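Local coordinates for 5' nucleotidase family protein (Staphylococcus aureus subsp. aureus, PDB 4Q7F), which is a metal-binding member of the 5'-nucleotidase family, pairing a calcineurin-like phosphoesterase domain with a 5'-nucleotidase C-terminal domain, at residues 211-214 with 215-218; 308-311 with 312-316. All coordinates share one frame; numbering follows the deposited sequence.

Contact 1: residues 211-214 with 215-218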
loop_
_atom_site.group_PDB
_atom_site.type_symbol
_atom_site.label_atom_id
_atom_site.label_comp_id
_atom_site.label_asym_id
_atom_site.label_seq_id
_atom_site.Cartn_x
_atom_site.Cartn_y
_atom_site.Cartn_z
ATOM N N GLU A 211 15.244 0.962 4.492
ATOM C CA GLU A 211 15.688 2.039 3.613
ATOM C C GLU A 211 17.111 1.803 3.084
ATOM O O GLU A 211 17.573 2.510 2.171
ATOM C CB GLU A 211 15.588 3.378 4.346
ATOM C CG GLU A 211 16.616 3.652 5.451
ATOM C CD GLU A 211 16.407 2.891 6.749
ATOM O OE1 GLU A 211 15.688 1.870 6.764
ATOM O OE2 GLU A 211 16.997 3.319 7.770
ATOM N N LYS A 212 17.796 0.826 3.677
ATOM C CA LYS A 212 19.138 0.411 3.255
ATOM C C LYS A 212 19.164 -1.106 3.194
ATOM O O LYS A 212 18.381 -1.772 3.878
ATOM C CB LYS A 212 20.201 0.896 4.231
ATOM C CG LYS A 212 20.438 2.389 4.193
ATOM C CD LYS A 212 21.405 2.812 5.282
ATOM C CE LYS A 212 21.656 4.303 5.242
ATOM N NZ LYS A 212 22.589 4.707 6.324
ATOM N N ASP A 213 20.053 -1.645 2.359
ATOM C CA ASP A 213 20.216 -3.095 2.214
ATOM C C ASP A 213 20.751 -3.635 3.533
ATOM O O ASP A 213 21.736 -3.123 4.045
ATOM C CB ASP A 213 21.200 -3.393 1.079
ATOM C CG ASP A 213 21.526 -4.865 0.958
ATOM O OD1 ASP A 213 20.603 -5.676 0.757
ATOM O OD2 ASP A 213 22.718 -5.208 1.050
ATOM N N LEU A 214 20.095 -4.657 4.088
ATOM C CA LEU A 214 20.501 -5.210 5.376
ATOM C C LEU A 214 21.957 -5.698 5.441
ATOM O O LEU A 214 22.614 -5.516 6.453
ATOM C CB LEU A 214 19.546 -6.334 5.809
ATOM C CG LEU A 214 18.135 -5.889 6.201
ATOM C CD1 LEU A 214 17.186 -7.062 6.291
ATOM C CD2 LEU A 214 18.146 -5.126 7.516
ATOM N N GLU A 215 22.457 -6.298 4.370
ATOM C CA GLU A 215 23.826 -6.820 4.361
ATOM C C GLU A 215 24.896 -5.742 4.162
ATOM O O GLU A 215 25.867 -5.677 4.920
ATOM C CB GLU A 215 23.952 -7.925 3.292
ATOM C CG GLU A 215 25.304 -8.637 3.224
ATOM C CD GLU A 215 26.367 -7.887 2.435
ATOM O OE1 GLU A 215 26.014 -7.158 1.480
ATOM O OE2 GLU A 215 27.571 -8.057 2.738
ATOM N N SER A 216 24.714 -4.887 3.161
ATOM C CA SER A 216 25.721 -3.870 2.832
ATOM C C SER A 216 25.541 -2.520 3.511
ATOM O O SER A 216 26.503 -1.780 3.653
ATOM C CB SER A 216 25.751 -3.638 1.319
ATOM O OG SER A 216 24.542 -3.050 0.866
ATOM N N GLY A 217 24.314 -2.187 3.906
ATOM C CA GLY A 217 24.045 -0.875 4.498
ATOM C C GLY A 217 23.936 0.225 3.437
ATOM O O GLY A 217 23.856 1.402 3.770
ATOM N N THR A 218 23.910 -0.164 2.159
ATOM C CA THR A 218 23.797 0.775 1.046
ATOM C C THR A 218 22.354 1.257 0.873
ATOM O O THR A 218 21.427 0.441 0.839
ATOM C CB THR A 218 24.254 0.122 -0.279
ATOM O OG1 THR A 218 25.591 -0.364 -0.132
ATOM C CG2 THR A 218 24.218 1.127 -1.448
HETATM O O HOH W 1 20.514 -7.832 2.318
#
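Asp213 OD2 is gripped twice by one residue three positions on: the hydroxyl Ser216 OG donates to it at 2.8 Å through the anti lone pair, and the backbone Ser216 N reaches it at 2.9 Å from above the carboxylate plane. The two donors therefore come from different directions. CG of Asp213 stands anti to its own backbone N (chi1 174°), which swings the carboxylate over the turn. The main chain closes this turn with two bonds of its own. Gly217 N donates to Asp213 O at 2.7 Å, making an alpha-turn, and Asp213 N gives a nearly straight bond to Thr218 O at 2.9 Å (167°). Glycine suits position 217 because the backbone there has a positive phi, which residues with a side chain tolerate less well. Ser216 OG is a relay: while donating to the aspartate it accepts Thr218 OG1 at 3.1 Å and also Thr218 N, the latter forming an ST turn. The methylene Lys212 CD lies 3.2 Å from Gly217 O, and the extended lysine chain carries the ammonium group away from the turn. A water donates to Asp213 OD1 and accepts from Glu215 N. The Leu214 side chain touches Leu233 of helix 229-236 and Phe256 of strand 251-256, an apolar contact beside the polar turn. The carboxylate of Glu215 lies near that of Asp213, and any repulsion between them is probably eased by the N-H and O-H donors on Asp213 OD2, which would favour the charged form of the aspartate.

Contact 2: residues 308-311 with 312-316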
loop_
_atom_site.group_PDB
_atom_site.type_symbol
_atom_site.label_atom_id
_atom_site.label_comp_id
_atom_site.label_asym_id
_atom_site.label_seq_id
_atom_site.Cartn_x
_atom_site.Cartn_y
_atom_site.Cartn_z
ATOM N N HIS A 308 -20.965 -18.171 0.961
ATOM C CA HIS A 308 -22.104 -17.346 0.608
ATOM C C HIS A 308 -21.670 -15.877 0.460
ATOM O O HIS A 308 -22.045 -15.220 -0.498
ATOM C CB HIS A 308 -23.216 -17.494 1.628
ATOM C CG HIS A 308 -24.402 -16.646 1.332
ATOM N ND1 HIS A 308 -25.104 -16.748 0.150
ATOM C CD2 HIS A 308 -25.023 -15.689 2.062
ATOM C CE1 HIS A 308 -26.106 -15.884 0.161
ATOM N NE2 HIS A 308 -26.082 -15.233 1.312
ATOM N N LEU A 309 -20.835 -15.395 1.384
ATOM C CA LEU A 309 -20.309 -14.031 1.312
ATOM C C LEU A 309 -19.475 -13.844 0.043
ATOM O O LEU A 309 -19.631 -12.845 -0.653
ATOM C CB LEU A 309 -19.497 -13.702 2.567
ATOM C CG LEU A 309 -18.755 -12.359 2.629
ATOM C CD1 LEU A 309 -19.684 -11.186 2.361
ATOM C CD2 LEU A 309 -18.067 -12.196 3.975
ATOM N N ARG A 310 -18.567 -14.782 -0.245
ATOM C CA ARG A 310 -17.771 -14.740 -1.481
ATOM C C ARG A 310 -18.712 -14.603 -2.694
ATOM O O ARG A 310 -18.452 -13.825 -3.591
ATOM C CB ARG A 310 -16.920 -16.017 -1.598
ATOM C CG ARG A 310 -16.283 -16.344 -2.958
ATOM C CD ARG A 310 -14.959 -15.679 -3.179
ATOM N NE ARG A 310 -14.423 -15.863 -4.531
ATOM C CZ ARG A 310 -13.472 -16.729 -4.905
ATOM N NH1 ARG A 310 -12.900 -17.554 -4.045
ATOM N NH2 ARG A 310 -13.073 -16.746 -6.180
ATOM N N LYS A 311 -19.789 -15.372 -2.719
ATOM C CA LYS A 311 -20.747 -15.314 -3.849
ATOM C C LYS A 311 -21.382 -13.936 -3.998
ATOM O O LYS A 311 -21.496 -13.423 -5.115
ATOM C CB LYS A 311 -21.861 -16.364 -3.704
ATOM C CG LYS A 311 -22.856 -16.369 -4.862
ATOM C CD LYS A 311 -24.020 -17.300 -4.571
ATOM C CE LYS A 311 -24.955 -17.433 -5.768
ATOM N NZ LYS A 311 -25.556 -16.150 -6.223
ATOM N N GLN A 312 -21.839 -13.367 -2.880
ATOM C CA GLN A 312 -22.419 -12.020 -2.880
ATOM C C GLN A 312 -21.394 -11.040 -3.431
ATOM O O GLN A 312 -21.713 -10.170 -4.242
ATOM C CB GLN A 312 -22.810 -11.606 -1.471
ATOM C CG GLN A 312 -24.065 -12.304 -0.951
ATOM C CD GLN A 312 -24.298 -12.031 0.518
ATOM O OE1 GLN A 312 -23.350 -11.972 1.312
ATOM N NE2 GLN A 312 -25.562 -11.905 0.904
ATOM N N LEU A 313 -20.159 -11.206 -2.992
ATOM C CA LEU A 313 -19.078 -10.355 -3.428
ATOM C C LEU A 313 -18.871 -10.494 -4.934
ATOM O O LEU A 313 -18.835 -9.494 -5.652
ATOM C CB LEU A 313 -17.798 -10.713 -2.663
ATOM C CG LEU A 313 -16.525 -10.006 -3.130
ATOM C CD1 LEU A 313 -16.710 -8.496 -3.178
ATOM C CD2 LEU A 313 -15.381 -10.390 -2.193
ATOM N N GLU A 314 -18.754 -11.728 -5.421
ATOM C CA GLU A 314 -18.566 -11.945 -6.871
ATOM C C GLU A 314 -19.762 -11.406 -7.658
ATOM O O GLU A 314 -19.605 -10.787 -8.718
ATOM C CB GLU A 314 -18.329 -13.426 -7.175
ATOM C CG GLU A 314 -17.060 -14.008 -6.543
ATOM C CD GLU A 314 -15.771 -13.407 -7.051
ATOM O OE1 GLU A 314 -15.755 -12.657 -8.091
ATOM O OE2 GLU A 314 -14.736 -13.709 -6.404
ATOM N N ASP A 315 -20.970 -11.639 -7.146
ATOM C CA ASP A 315 -22.166 -11.134 -7.823
ATOM C C ASP A 315 -22.074 -9.602 -8.007
ATOM O O ASP A 315 -22.328 -9.085 -9.088
ATOM C CB ASP A 315 -23.433 -11.529 -7.070
ATOM C CG ASP A 315 -23.745 -13.030 -7.174
ATOM O OD1 ASP A 315 -23.067 -13.778 -7.927
ATOM O OD2 ASP A 315 -24.686 -13.476 -6.501
ATOM N N TRP A 316 -21.674 -8.894 -6.951
ATOM C CA TRP A 316 -21.527 -7.450 -7.006
ATOM C C TRP A 316 -20.449 -7.069 -8.003
ATOM O O TRP A 316 -20.633 -6.155 -8.795
ATOM C CB TRP A 316 -21.198 -6.909 -5.612
ATOM C CG TRP A 316 -21.117 -5.451 -5.521
ATOM C CD1 TRP A 316 -22.163 -4.568 -5.522
ATOM C CD2 TRP A 316 -19.930 -4.670 -5.320
ATOM N NE1 TRP A 316 -21.693 -3.287 -5.362
ATOM C CE2 TRP A 316 -20.328 -3.322 -5.240
ATOM C CE3 TRP A 316 -18.572 -4.985 -5.207
ATOM C CZ2 TRP A 316 -19.413 -2.284 -5.062
ATOM C CZ3 TRP A 316 -17.668 -3.967 -5.025
ATOM C CH2 TRP A 316 -18.084 -2.630 -4.944
HETATM O O HOH W 2 -12.303 -13.880 -7.582
#
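The carbonyls of His308, Leu309, Arg310 and Lys311 each accept the amide N-H four residues ahead, from Gln312 to Asp315, in regular alpha-helical geometry. Two of these i, i+4 pairs also join through charged side chains. Lys311 NZ meets Asp315 OD2 at 2.8 Å on the syn lone pair; the lysine chain runs straight as far as CE and then bends at its last torsion (chi4 -59°), turning the ammonium group to the carboxylate. A long, flexible lysine is well suited to bridging one helical turn to a short aspartate. On another face, Arg310 NE donates to Glu314 OE2 at 2.9 Å, using the anti lone pair, with guanidinium and carboxylate planes turned 55° apart; a bend at chi2 (86°) brings the guanidinium along the helix to its partner. Water 2 donates to the same oxygen, Glu314 OE2, at 2.7 Å. Gln312 lays CG over one face of the His308 ring, toward its rim, and sets OE1 3.9 Å from Leu309 CD1. Leu313 instead faces Phe79 and Tyr82, where an apolar residue belongs. Both acids have further partners: Glu314 OE1 pairs with Arg378 and Asp315 OD1 with Arg40, while Arg310 NH2 donates to the carbonyls of Arg40 and Gln42. Each carboxylate thus sits between two cations, which would favour its ionised form and lets the intrahelical bridges extend into ties with neighbouring parts of the chain.

In the fold
From the N terminus, contact 1 comes first, in the loop that leaves strand 201-207, whose last residue, His207, binds magnesium, and leads to helix 229-236. It closes a tight turn that leans on that helix and on strand 251-256. Contact 2 follows after strand 284-293, within helix 304-317; it closes no loop, being successive turns of one helix. The two are in series, neither nested nor crossed, and lie on opposite sides of the chain's centre, with their own centres about 44 Å apart. Contact 1 stays within the phosphoesterase part, whereas the helix of contact 2 touches helices 78-85 and 377-383, joining that part to the C-terminal domain.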